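Local coordinates for protein ancestral D-type dye decolorizing peroxidase (Geotrichum candidum, PDB 7ANV) that probably uses a bound heme to oxidise dyes and other substrates with hydrogen peroxide, as dye-decolorizing peroxidases do, at residues A[19-24]-A[145-150]; A[32-37]-A[163-168]; A[132-137]-A[175-180]; A[326-331]-A[419-424]. One frame throughout, in Å; residues are numbered along the deposited sequence.

Contact 1. Residues A[19-24]-A[145-150]; sequences KTETYF and LVAGDS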
loop_
_atom_site.group_PDB
_atom_site.type_symbol
_atom_site.label_atom_id
_atom_site.label_comp_id
_atom_site.label_asym_id
_atom_site.label_seq_id
_atom_site.Cartn_x
_atom_site.Cartn_y
_atom_site.Cartn_z
ATOM N N LYS A 19 -4.420 -5.738 -14.983
ATOM C CA LYS A 19 -5.420 -4.664 -15.240
ATOM C C LYS A 19 -6.559 -4.825 -14.222
ATOM O O LYS A 19 -7.270 -3.879 -13.972
ATOM C CB LYS A 19 -5.934 -4.773 -16.675
ATOM C CG LYS A 19 -4.829 -4.577 -17.714
ATOM C CD LYS A 19 -5.285 -4.391 -19.158
ATOM C CE LYS A 19 -4.127 -3.912 -20.034
ATOM N NZ LYS A 19 -4.575 -3.354 -21.339
ATOM N N THR A 20 -6.733 -6.032 -13.689
ATOM C CA THR A 20 -7.783 -6.346 -12.699
ATOM C C THR A 20 -7.240 -7.407 -11.745
ATOM O O THR A 20 -6.368 -8.210 -12.132
ATOM C CB THR A 20 -9.085 -6.787 -13.385
ATOM O OG1 THR A 20 -10.115 -6.946 -12.409
ATOM C CG2 THR A 20 -8.953 -8.076 -14.165
ATOM N N GLU A 21 -7.758 -7.433 -10.535
ATOM C CA GLU A 21 -7.246 -8.377 -9.527
ATOM C C GLU A 21 -8.394 -8.647 -8.571
ATOM O O GLU A 21 -9.027 -7.672 -8.141
ATOM C CB GLU A 21 -6.031 -7.756 -8.834
ATOM C CG GLU A 21 -5.331 -8.681 -7.864
ATOM C CD GLU A 21 -4.105 -7.999 -7.258
ATOM O OE1 GLU A 21 -4.097 -6.732 -7.198
ATOM O OE2 GLU A 21 -3.195 -8.732 -6.820
ATOM N N THR A 22 -8.578 -9.900 -8.184
ATOM C CA THR A 22 -9.629 -10.286 -7.240
ATOM C C THR A 22 -8.947 -10.838 -5.998
ATOM O O THR A 22 -7.965 -11.586 -6.113
ATOM C CB THR A 22 -10.608 -11.286 -7.857
ATOM O OG1 THR A 22 -11.363 -10.581 -8.842
ATOM C CG2 THR A 22 -11.545 -11.836 -6.805
ATOM N N TYR A 23 -9.391 -10.378 -4.838
ATOM C CA TYR A 23 -8.970 -10.914 -3.534
ATOM C C TYR A 23 -10.093 -11.801 -3.027
ATOM O O TYR A 23 -11.191 -11.292 -2.807
ATOM C CB TYR A 23 -8.675 -9.730 -2.621
ATOM C CG TYR A 23 -7.481 -8.956 -3.064
ATOM C CD1 TYR A 23 -7.611 -7.925 -3.971
ATOM C CD2 TYR A 23 -6.233 -9.228 -2.549
ATOM C CE1 TYR A 23 -6.515 -7.207 -4.410
ATOM C CE2 TYR A 23 -5.132 -8.510 -2.966
ATOM C CZ TYR A 23 -5.278 -7.491 -3.879
ATOM O OH TYR A 23 -4.210 -6.762 -4.306
ATOM N N PHE A 24 -9.798 -13.084 -2.853
ATOM C CA PHE A 24 -10.751 -14.110 -2.357
ATOM C C PHE A 24 -10.362 -14.451 -0.920
ATOM O O PHE A 24 -9.353 -15.179 -0.682
ATOM C CB PHE A 24 -10.716 -15.293 -3.323
ATOM C CG PHE A 24 -11.665 -16.395 -2.993
ATOM C CD1 PHE A 24 -11.334 -17.354 -2.054
ATOM C CD2 PHE A 24 -12.846 -16.522 -3.691
ATOM C CE1 PHE A 24 -12.206 -18.416 -1.819
ATOM C CE2 PHE A 24 -13.709 -17.577 -3.444
ATOM C CZ PHE A 24 -13.384 -18.509 -2.496
ATOM N N LEU A 145 -5.015 -14.283 -4.064
ATOM C CA LEU A 145 -4.915 -13.132 -4.989
ATOM C C LEU A 145 -4.913 -13.676 -6.406
ATOM O O LEU A 145 -4.048 -14.530 -6.731
ATOM C CB LEU A 145 -3.550 -12.455 -4.793
ATOM C CG LEU A 145 -3.246 -11.701 -3.529
ATOM C CD1 LEU A 145 -2.948 -12.692 -2.404
ATOM C CD2 LEU A 145 -2.035 -10.795 -3.800
ATOM N N VAL A 146 -5.797 -13.208 -7.249
ATOM C CA VAL A 146 -5.766 -13.598 -8.678
ATOM C C VAL A 146 -5.715 -12.307 -9.513
ATOM O O VAL A 146 -6.680 -11.532 -9.514
ATOM C CB VAL A 146 -6.972 -14.492 -9.047
ATOM C CG1 VAL A 146 -6.825 -14.993 -10.473
ATOM C CG2 VAL A 146 -7.141 -15.654 -8.067
ATOM N N ALA A 147 -4.610 -12.101 -10.210
ATOM C CA ALA A 147 -4.324 -10.894 -11.011
ATOM C C ALA A 147 -4.360 -11.292 -12.492
ATOM O O ALA A 147 -4.029 -12.418 -12.812
ATOM C CB ALA A 147 -2.973 -10.364 -10.613
ATOM N N GLY A 148 -4.875 -10.450 -13.368
ATOM C CA GLY A 148 -4.940 -10.811 -14.785
ATOM C C GLY A 148 -5.100 -9.615 -15.682
ATOM O O GLY A 148 -5.310 -8.475 -15.211
ATOM N N ASP A 149 -5.047 -9.903 -16.965
ATOM C CA ASP A 149 -5.212 -8.917 -18.045
ATOM C C ASP A 149 -6.679 -8.491 -18.185
ATOM O O ASP A 149 -6.922 -7.450 -18.782
ATOM C CB ASP A 149 -4.731 -9.534 -19.350
ATOM C CG ASP A 149 -5.593 -10.711 -19.768
ATOM O OD1 ASP A 149 -5.439 -11.784 -19.136
ATOM O OD2 ASP A 149 -6.393 -10.543 -20.723
ATOM N N SER A 150 -7.628 -9.301 -17.709
ATOM C CA SER A 150 -9.069 -9.101 -18.011
ATOM C C SER A 150 -9.915 -9.800 -16.951
ATOM O O SER A 150 -9.409 -10.733 -16.271
ATOM C CB SER A 150 -9.412 -9.616 -19.399
ATOM O OG SER A 150 -9.227 -11.007 -19.507
#
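Tyr23 and Leu145 both turn CG anti to the carbonyl carbon of their own residue, with chi1 -67° for Tyr23 and -69° for Leu145. The two side chains lie askew, and Tyr23 CE2 comes within 3.7 Å of Leu145 CG. Glu21 sits on the same face with CG anti to the backbone N (chi1 -175°). Its chain is extended and runs alongside Leu145, pointing the same way, with OE2 3.8 Å from Leu145 CD2. Glu21 CG also packs on Ala147 CB at 4.0 Å. The other carboxylate oxygen, OE1, forms a salt bridge with Lys18 and a weak hydrogen bond with the Tyr23 hydroxyl. The salt bridge to Lys18 probably compensates the carboxylate in this buried contact. On the other face Thr20 CG2 presses on the backbone of Ser150, 3.4 Å from its C atom, while Thr20 OG1 bonds to Gly182 and Asp183.

The backbones form antiparallel pairs. Thr22 N reaches Val146 O at 2.8 Å, and Val146 N reaches Thr22 O at 2.9 Å. Gly148 O takes two N-H groups, from Lys19 N at 2.9 Å and from Thr20 N at 3.2 Å. Both residues therefore face Gly148, a classic beta bulge at the start of strand 20-28. Helix 151-164 covers the face of Thr22 and Val146. Strand 391-398 of the second sheet lies against Tyr23 and Leu145. The arrangement is that of the two central strands in the four-stranded antiparallel sheet of a ferredoxin-like fold, the unit from which dye-decolorizing peroxidases are built.

Contact 2. Residues A[32-37]-A[163-168]; sequences AAFRKH and AIFGVG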
loop_
_atom_site.group_PDB
_atom_site.type_symbol
_atom_site.label_atom_id
_atom_site.label_comp_id
_atom_site.label_asym_id
_atom_site.label_seq_id
_atom_site.Cartn_x
_atom_site.Cartn_y
_atom_site.Cartn_z
ATOM N N ALA A 32 -7.794 -30.935 7.143
ATOM C CA ALA A 32 -7.162 -32.094 6.478
ATOM C C ALA A 32 -7.399 -32.007 4.976
ATOM O O ALA A 32 -6.423 -32.125 4.196
ATOM C CB ALA A 32 -7.674 -33.376 7.050
ATOM N N ALA A 33 -8.622 -31.688 4.564
ATOM C CA ALA A 33 -8.930 -31.612 3.123
ATOM C C ALA A 33 -8.196 -30.425 2.524
ATOM O O ALA A 33 -7.667 -30.540 1.412
ATOM C CB ALA A 33 -10.412 -31.512 2.899
ATOM N N PHE A 34 -8.149 -29.307 3.244
ATOM C CA PHE A 34 -7.484 -28.076 2.759
ATOM C C PHE A 34 -6.007 -28.357 2.443
ATOM O O PHE A 34 -5.484 -27.935 1.408
ATOM C CB PHE A 34 -7.607 -26.928 3.756
ATOM C CG PHE A 34 -6.859 -25.705 3.280
ATOM C CD1 PHE A 34 -7.444 -24.810 2.394
ATOM C CD2 PHE A 34 -5.548 -25.470 3.671
ATOM C CE1 PHE A 34 -6.751 -23.697 1.933
ATOM C CE2 PHE A 34 -4.840 -24.397 3.160
ATOM C CZ PHE A 34 -5.448 -23.479 2.329
ATOM N N ARG A 35 -5.337 -29.101 3.310
ATOM C CA ARG A 35 -3.897 -29.379 3.134
ATOM C C ARG A 35 -3.716 -30.264 1.896
ATOM O O ARG A 35 -2.718 -30.067 1.183
ATOM C CB ARG A 35 -3.277 -29.933 4.416
ATOM C CG ARG A 35 -3.331 -28.977 5.598
ATOM C CD ARG A 35 -2.593 -29.514 6.819
ATOM N NE ARG A 35 -1.150 -29.512 6.588
ATOM C CZ ARG A 35 -0.266 -30.394 7.085
ATOM N NH1 ARG A 35 -0.644 -31.393 7.880
ATOM N NH2 ARG A 35 1.016 -30.278 6.768
ATOM N N LYS A 36 -4.642 -31.177 1.603
ATOM C CA LYS A 36 -4.569 -32.044 0.390
ATOM C C LYS A 36 -4.816 -31.191 -0.839
ATOM O O LYS A 36 -4.042 -31.317 -1.817
ATOM C CB LYS A 36 -5.638 -33.143 0.417
ATOM C CG LYS A 36 -5.379 -34.207 1.460
ATOM C CD LYS A 36 -4.013 -34.844 1.296
ATOM C CE LYS A 36 -3.894 -36.166 2.021
ATOM N NZ LYS A 36 -2.499 -36.415 2.447
ATOM N N HIS A 37 -5.859 -30.354 -0.793
ATOM C CA HIS A 37 -6.239 -29.440 -1.898
ATOM C C HIS A 37 -5.089 -28.502 -2.250
ATOM O O HIS A 37 -4.827 -28.276 -3.444
ATOM C CB HIS A 37 -7.495 -28.652 -1.533
ATOM C CG HIS A 37 -8.708 -29.516 -1.445
ATOM N ND1 HIS A 37 -9.896 -29.073 -0.884
ATOM C CD2 HIS A 37 -8.924 -30.790 -1.863
ATOM C CE1 HIS A 37 -10.780 -30.052 -0.975
ATOM N NE2 HIS A 37 -10.219 -31.108 -1.566
ATOM N N ALA A 163 -12.502 -25.029 -7.865
ATOM C CA ALA A 163 -12.599 -26.492 -8.092
ATOM C C ALA A 163 -11.570 -27.207 -7.213
ATOM O O ALA A 163 -11.873 -28.288 -6.632
ATOM C CB ALA A 163 -12.383 -26.836 -9.553
ATOM N N ILE A 164 -10.357 -26.685 -7.200
ATOM C CA ILE A 164 -9.249 -27.311 -6.423
ATOM C C ILE A 164 -9.681 -27.413 -4.963
ATOM O O ILE A 164 -9.407 -28.441 -4.362
ATOM C CB ILE A 164 -7.942 -26.564 -6.645
ATOM C CG1 ILE A 164 -7.403 -26.846 -8.045
ATOM C CG2 ILE A 164 -6.899 -26.856 -5.570
ATOM C CD1 ILE A 164 -6.346 -25.844 -8.459
ATOM N N PHE A 165 -10.323 -26.392 -4.387
ATOM C CA PHE A 165 -10.751 -26.398 -2.961
ATOM C C PHE A 165 -12.180 -26.933 -2.779
ATOM O O PHE A 165 -12.713 -26.889 -1.662
ATOM C CB PHE A 165 -10.560 -25.003 -2.360
ATOM C CG PHE A 165 -9.093 -24.679 -2.209
ATOM C CD1 PHE A 165 -8.339 -25.298 -1.232
ATOM C CD2 PHE A 165 -8.439 -23.848 -3.107
ATOM C CE1 PHE A 165 -6.980 -25.036 -1.094
ATOM C CE2 PHE A 165 -7.073 -23.616 -2.984
ATOM C CZ PHE A 165 -6.343 -24.210 -1.984
ATOM N N GLY A 166 -12.799 -27.436 -3.836
ATOM C CA GLY A 166 -14.114 -28.088 -3.743
ATOM C C GLY A 166 -15.256 -27.117 -3.491
ATOM O O GLY A 166 -16.364 -27.591 -3.128
ATOM N N VAL A 167 -15.053 -25.821 -3.737
ATOM C CA VAL A 167 -16.079 -24.773 -3.487
ATOM C C VAL A 167 -17.281 -25.051 -4.386
ATOM O O VAL A 167 -17.081 -25.202 -5.595
ATOM C CB VAL A 167 -15.530 -23.356 -3.699
ATOM C CG1 VAL A 167 -16.619 -22.294 -3.616
ATOM C CG2 VAL A 167 -14.409 -23.083 -2.708
ATOM N N GLY A 168 -18.481 -25.058 -3.819
ATOM C CA GLY A 168 -19.726 -25.317 -4.565
ATOM C C GLY A 168 -20.091 -26.791 -4.642
ATOM O O GLY A 168 -21.037 -27.126 -5.385
#
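His37 and Phe165 bring the two backbones closest, with their CA atoms 5.5 Å apart. Residues 32-37 are a run of helix. Residues 163-168 begin with the last residues of another helix, which ends in a Schellman motif with Gly166, at positive phi, as the C' residue. No hydrogen bond joins the segments.

The His37 ring lies between two backbone carbonyls. Ile164 O sits 3.2 Å above one face and Ala33 O the same distance above the opposite face, both offset toward the rim. His37 ND1 bonds to Ser173 OG, which helps fix the ring's rotation. His37 CB touches Phe165 CD1 at 3.5 Å. The Phe34 ring is nearly parallel to that of Phe165, with planes at 19°, but the rings are slid apart and barely overlap. Their closest atoms, Phe34 CE1 and Phe165 CE1, are only 3.3 Å apart, a tight fit. Ile164 CG2 rests 3.3 Å from His37 O.

Ile174, in strand 174-183, touches both phenylalanines, and Leu92 of helix 86-92 also packs on Phe34. The contact thus joins helix 31-41 to the C-terminal end of helix 151-164, beside the start of strand 174-183.

Contact 3. Residues A[132-137]-A[175-180]; sequences DPAFKE and HEVLTI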
loop_
_atom_site.group_PDB
_atom_site.type_symbol
_atom_site.label_atom_id
_atom_site.label_comp_id
_atom_site.label_asym_id
_atom_site.label_seq_id
_atom_site.Cartn_x
_atom_site.Cartn_y
_atom_site.Cartn_z
ATOM N N ASP A 132 -16.265 -2.843 7.215
ATOM C CA ASP A 132 -17.252 -3.723 6.538
ATOM C C ASP A 132 -17.415 -4.952 7.433
ATOM O O ASP A 132 -16.428 -5.430 8.003
ATOM C CB ASP A 132 -16.854 -4.115 5.106
ATOM C CG ASP A 132 -16.761 -2.942 4.132
ATOM O OD1 ASP A 132 -17.369 -1.889 4.429
ATOM O OD2 ASP A 132 -16.125 -3.100 3.076
ATOM N N PRO A 133 -18.643 -5.501 7.543
ATOM C CA PRO A 133 -18.917 -6.670 8.386
ATOM C C PRO A 133 -17.934 -7.842 8.221
ATOM O O PRO A 133 -17.530 -8.394 9.207
ATOM C CB PRO A 133 -20.324 -7.101 7.952
ATOM C CG PRO A 133 -20.969 -5.813 7.496
ATOM C CD PRO A 133 -19.850 -4.994 6.881
ATOM N N ALA A 134 -17.526 -8.166 6.987
ATOM C CA ALA A 134 -16.680 -9.342 6.685
ATOM C C ALA A 134 -15.339 -9.223 7.412
ATOM O O ALA A 134 -14.823 -10.235 7.849
ATOM C CB ALA A 134 -16.510 -9.501 5.187
ATOM N N PHE A 135 -14.799 -8.009 7.569
ATOM C CA PHE A 135 -13.471 -7.774 8.185
ATOM C C PHE A 135 -13.573 -7.689 9.716
ATOM O O PHE A 135 -12.563 -7.867 10.451
ATOM C CB PHE A 135 -12.895 -6.495 7.589
ATOM C CG PHE A 135 -12.354 -6.676 6.198
ATOM C CD1 PHE A 135 -11.366 -7.615 5.969
ATOM C CD2 PHE A 135 -12.804 -5.909 5.142
ATOM C CE1 PHE A 135 -10.829 -7.774 4.705
ATOM C CE2 PHE A 135 -12.269 -6.078 3.874
ATOM C CZ PHE A 135 -11.278 -7.002 3.667
ATOM N N LYS A 136 -14.790 -7.406 10.172
ATOM C CA LYS A 136 -15.093 -6.986 11.559
ATOM C C LYS A 136 -15.624 -8.231 12.260
ATOM O O LYS A 136 -15.111 -8.568 13.338
ATOM C CB LYS A 136 -16.067 -5.801 11.506
ATOM C CG LYS A 136 -16.379 -5.129 12.830
ATOM C CD LYS A 136 -17.743 -4.471 12.877
ATOM C CE LYS A 136 -17.814 -3.223 12.027
ATOM N NZ LYS A 136 -18.532 -2.126 12.718
ATOM N N GLU A 137 -16.564 -8.924 11.614
ATOM C CA GLU A 137 -17.393 -10.000 12.224
ATOM C C GLU A 137 -16.707 -11.362 12.084
ATOM O O GLU A 137 -16.892 -12.202 12.974
ATOM C CB GLU A 137 -18.776 -10.090 11.563
ATOM C CG GLU A 137 -19.579 -8.797 11.598
ATOM C CD GLU A 137 -19.834 -8.208 12.973
ATOM O OE1 GLU A 137 -19.888 -8.980 13.963
ATOM O OE2 GLU A 137 -19.975 -6.971 13.051
ATOM N N HIS A 175 -14.647 -21.845 2.752
ATOM C CA HIS A 175 -15.881 -21.040 2.621
ATOM C C HIS A 175 -15.414 -19.633 2.252
ATOM O O HIS A 175 -14.493 -19.087 2.929
ATOM C CB HIS A 175 -16.695 -21.113 3.929
ATOM C CG HIS A 175 -17.738 -20.048 4.098
ATOM N ND1 HIS A 175 -19.001 -20.149 3.541
ATOM C CD2 HIS A 175 -17.720 -18.856 4.752
ATOM C CE1 HIS A 175 -19.705 -19.072 3.825
ATOM N NE2 HIS A 175 -18.944 -18.259 4.561
ATOM N N GLU A 176 -16.026 -19.028 1.255
ATOM C CA GLU A 176 -15.757 -17.620 0.861
ATOM C C GLU A 176 -16.297 -16.694 1.961
ATOM O O GLU A 176 -17.498 -16.806 2.290
ATOM C CB GLU A 176 -16.427 -17.367 -0.477
ATOM C CG GLU A 176 -16.274 -15.939 -0.973
ATOM C CD GLU A 176 -17.117 -15.638 -2.188
ATOM O OE1 GLU A 176 -17.525 -16.616 -2.906
ATOM O OE2 GLU A 176 -17.351 -14.434 -2.428
ATOM N N VAL A 177 -15.481 -15.800 2.504
ATOM C CA VAL A 177 -15.920 -14.764 3.487
ATOM C C VAL A 177 -16.257 -13.501 2.719
ATOM O O VAL A 177 -17.260 -12.839 3.002
ATOM C CB VAL A 177 -14.835 -14.491 4.544
ATOM C CG1 VAL A 177 -15.261 -13.420 5.533
ATOM C CG2 VAL A 177 -14.425 -15.758 5.264
ATOM N N LEU A 178 -15.434 -13.179 1.728
ATOM C CA LEU A 178 -15.545 -11.901 1.004
ATOM C C LEU A 178 -14.723 -12.040 -0.276
ATOM O O LEU A 178 -13.595 -12.593 -0.223
ATOM C CB LEU A 178 -15.023 -10.752 1.884
ATOM C CG LEU A 178 -15.013 -9.367 1.238
ATOM C CD1 LEU A 178 -16.420 -8.843 0.987
ATOM C CD2 LEU A 178 -14.229 -8.372 2.082
ATOM N N THR A 179 -15.259 -11.517 -1.367
ATOM C CA THR A 179 -14.462 -11.300 -2.591
ATOM C C THR A 179 -14.479 -9.814 -2.912
ATOM O O THR A 179 -15.577 -9.204 -2.819
ATOM C CB THR A 179 -15.005 -12.141 -3.748
ATOM O OG1 THR A 179 -15.014 -13.490 -3.289
ATOM C CG2 THR A 179 -14.154 -12.042 -4.990
ATOM N N ILE A 180 -13.318 -9.244 -3.238
ATOM C CA ILE A 180 -13.244 -7.811 -3.634
ATOM C C ILE A 180 -12.498 -7.815 -4.960
ATOM O O ILE A 180 -11.396 -8.366 -5.020
ATOM C CB ILE A 180 -12.529 -6.914 -2.592
ATOM C CG1 ILE A 180 -12.934 -7.242 -1.154
ATOM C CG2 ILE A 180 -12.791 -5.457 -2.971
ATOM C CD1 ILE A 180 -12.242 -6.420 -0.056
#
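Leu178 and Ala134 stand where the strand and the helix come closest. Leu178 CB begins the contact, 3.8 Å from Ala134 CB. CG, anti to the backbone N (chi1 177°), carries the CD2 methyl that meets the Phe135 ring. At the tip, CD2 reaches the far part of that ring, 3.5 Å from Phe135 CE2 and 3.6 Å from Phe135 CZ. The same methyl stays near the helix, with Leu178 CD2 4.0 Å from Ala134 CB. The Leu178 and Phe135 side chains cross at about a right angle.

Ile180 meets the ring differently. It and Phe135 reach toward each other tip to tip, with Ile180 CD1 at the ring edge, near its plane and 3.9 Å from Phe135 CZ. Val177 adds a looser touch, CG1 to Ala134 CB at 4.1 Å. Val177 and Leu178 are consecutive, yet both point toward the helix. A classic beta bulge explains this, since both residues face Phe25 of strand 20-28.

The axes of helix 133-137 and strand 175-180 approach to 8.3 Å and run at 134° to each other. No hydrogen bond joins them; the side-chain contacts are apolar. Phe25 makes an edge-to-face pair with Phe135. A short helix is thereby set on an outermost strand of the first ferredoxin-like sheet, with Phe135 and Ile180 buried against Phe251 of the second sheet.

Contact 4. Residues A[326-331]-A[419-424]; sequences PFADEQ and PPSKPN. With SO4 (sulfate ion), chain E.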
loop_
_atom_site.group_PDB
_atom_site.type_symbol
_atom_site.label_atom_id
_atom_site.label_comp_id
_atom_site.label_asym_id
_atom_site.label_seq_id
_atom_site.Cartn_x
_atom_site.Cartn_y
_atom_site.Cartn_z
ATOM N N PRO A 326 15.978 22.873 0.027
ATOM C CA PRO A 326 16.513 22.871 1.396
ATOM C C PRO A 326 16.323 21.540 2.145
ATOM O O PRO A 326 15.408 20.771 1.794
ATOM C CB PRO A 326 15.672 23.960 2.087
ATOM C CG PRO A 326 14.322 23.959 1.362
ATOM C CD PRO A 326 14.632 23.481 -0.043
ATOM N N PHE A 327 17.141 21.315 3.180
ATOM C CA PHE A 327 17.038 20.180 4.143
ATOM C C PHE A 327 16.048 20.540 5.257
ATOM O O PHE A 327 15.788 21.757 5.496
ATOM C CB PHE A 327 18.366 19.871 4.837
ATOM C CG PHE A 327 19.453 19.173 4.059
ATOM C CD1 PHE A 327 20.414 19.898 3.363
ATOM C CD2 PHE A 327 19.606 17.791 4.150
ATOM C CE1 PHE A 327 21.449 19.250 2.700
ATOM C CE2 PHE A 327 20.644 17.144 3.494
ATOM C CZ PHE A 327 21.562 17.875 2.769
ATOM N N ALA A 328 15.567 19.530 5.995
ATOM C CA ALA A 328 14.483 19.665 7.005
ATOM C C ALA A 328 14.787 20.749 8.048
ATOM O O ALA A 328 13.914 21.538 8.365
ATOM C CB ALA A 328 14.243 18.335 7.702
ATOM N N ASP A 329 16.021 20.820 8.528
ATOM C CA ASP A 329 16.425 21.667 9.685
ATOM C C ASP A 329 16.520 23.163 9.316
ATOM O O ASP A 329 16.714 23.972 10.243
ATOM C CB ASP A 329 17.719 21.110 10.305
ATOM C CG ASP A 329 18.968 21.056 9.403
ATOM O OD1 ASP A 329 18.894 21.435 8.203
ATOM O OD2 ASP A 329 20.038 20.637 9.907
ATOM N N GLU A 330 16.330 23.563 8.062
ATOM C CA GLU A 330 16.548 24.988 7.667
ATOM C C GLU A 330 15.256 25.773 7.930
ATOM O O GLU A 330 14.147 25.204 7.858
ATOM C CB GLU A 330 16.978 25.113 6.204
ATOM C CG GLU A 330 18.158 24.241 5.813
ATOM C CD GLU A 330 18.670 24.500 4.403
ATOM O OE1 GLU A 330 19.042 25.662 4.131
ATOM O OE2 GLU A 330 18.731 23.569 3.598
ATOM N N GLN A 331 15.380 27.059 8.239
ATOM C CA GLN A 331 14.198 27.945 8.351
ATOM C C GLN A 331 13.490 27.931 6.995
ATOM O O GLN A 331 14.179 27.912 5.978
ATOM C CB GLN A 331 14.616 29.375 8.704
ATOM C CG GLN A 331 13.452 30.302 9.061
ATOM C CD GLN A 331 13.865 31.764 9.057
ATOM O OE1 GLN A 331 14.712 32.199 9.825
ATOM N NE2 GLN A 331 13.313 32.540 8.127
ATOM N N PRO A 419 8.773 15.247 11.267
ATOM C CA PRO A 419 9.982 14.604 11.801
ATOM C C PRO A 419 10.778 15.492 12.753
ATOM O O PRO A 419 10.704 16.730 12.708
ATOM C CB PRO A 419 10.800 14.401 10.515
ATOM C CG PRO A 419 10.484 15.628 9.692
ATOM C CD PRO A 419 9.084 16.043 10.067
ATOM N N PRO A 420 11.586 14.905 13.655
ATOM C CA PRO A 420 12.331 15.717 14.623
ATOM C C PRO A 420 13.436 16.567 13.978
ATOM O O PRO A 420 13.979 17.410 14.672
ATOM C CB PRO A 420 12.943 14.708 15.590
ATOM C CG PRO A 420 12.767 13.346 14.939
ATOM C CD PRO A 420 11.696 13.458 13.883
ATOM N N SER A 421 13.811 16.285 12.720
ATOM C CA SER A 421 14.846 17.067 12.002
ATOM C C SER A 421 14.290 18.453 11.639
ATOM O O SER A 421 15.067 19.359 11.289
ATOM C CB SER A 421 15.293 16.317 10.793
ATOM O OG SER A 421 14.155 15.918 10.071
ATOM N N LYS A 422 12.973 18.640 11.726
ATOM C CA LYS A 422 12.346 19.967 11.450
ATOM C C LYS A 422 12.813 20.997 12.474
ATOM O O LYS A 422 13.282 20.677 13.564
ATOM C CB LYS A 422 10.823 19.795 11.497
ATOM C CG LYS A 422 10.308 19.741 12.935
ATOM C CD LYS A 422 8.831 19.511 13.147
ATOM C CE LYS A 422 8.506 19.280 14.602
ATOM N NZ LYS A 422 8.880 20.439 15.458
ATOM N N PRO A 423 12.657 22.313 12.180
ATOM C CA PRO A 423 12.878 23.348 13.164
ATOM C C PRO A 423 11.875 23.189 14.300
ATOM O O PRO A 423 10.702 22.910 14.063
ATOM C CB PRO A 423 12.679 24.676 12.405
ATOM C CG PRO A 423 12.881 24.280 10.956
ATOM C CD PRO A 423 12.323 22.884 10.861
ATOM N N ASN A 424 12.347 23.430 15.515
ATOM C CA ASN A 424 11.474 23.261 16.711
ATOM C C ASN A 424 10.144 24.006 16.584
ATOM O O ASN A 424 9.134 23.446 17.040
ATOM C CB ASN A 424 12.174 23.604 18.013
ATOM C CG ASN A 424 13.250 22.604 18.355
ATOM O OD1 ASN A 424 13.194 21.466 17.924
ATOM N ND2 ASN A 424 14.205 23.035 19.152
HETATM S S SO4 E . 14.142 27.017 18.794
HETATM O O1 SO4 E . 14.963 28.192 19.020
HETATM O O2 SO4 E . 14.644 25.921 19.582
HETATM O O3 SO4 E . 14.225 26.659 17.385
HETATM O O4 SO4 E . 12.805 27.370 19.176
#
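Two type I beta turns, Phe327 to Glu330 and Pro419 to Lys422, meet here through Ala328, Asp329 and Ser421. Both lie in long loops at the protein surface. Each turn has its own backbone bond: Glu330 N to Phe327 O at 3.2 Å, and Lys422 N to Pro419 O at 3.1 Å. No hydrogen bond passes between the segments, so they are held by close packing.

Ala328 CB points at the second turn and touches Ser421 OG at 3.4 Å. That hydroxyl has a hydrogen bond with Asp351 O. Ser421 O lies against the first turn, 3.1 Å from Asp329 CA, in a CA-H...O contact that is far from straight, 120° at the hydrogen. Pro423 then leans its ring on three carbonyls of residues 328-330. Its CD is 3.3 Å from Ala328 O, and its CG is 3.5 Å from Glu330 O, with Asp329 O slightly farther from CG. Ala328 O is also bonded to Ser333 OG, so it serves a polar partner as well as the proline.

The first turn is braced from within. Phe327 N gives a bond of 2.8 Å to Glu330 OE2, on the anti side of the carboxylate. Phe339 packs on both Ala328 and Pro419, bridging the loops. Beyond Pro423, Asn424 holds a sulfate ion, probably from the crystallisation liquor, with ND2 donating to sulfate O2 at 3.0 Å.

Contacts 1, 2 and 3 all belong to the first alpha+beta unit, and their segments alternate along the chain. Contacts 1 and 3 touch directly. Strands 20-28 and 174-183 are neighbours in one sheet, and Tyr23 N lies 2.8 Å from Ile180 O, a probable hydrogen bond. The side chains of Tyr23 and Ile180 are each about 13 Å from the heme. Contact 2 lies farther out, its centre about 21 Å from that of contact 1, on helix 31-41 and the end of helix 151-164, which follow strands 20-28 and 142-148. Contact 4 is separate, on the opposite side of the chain's centre, its centre about 43 Å from the centre of contact 1 and about 56 Å from that of contact 2.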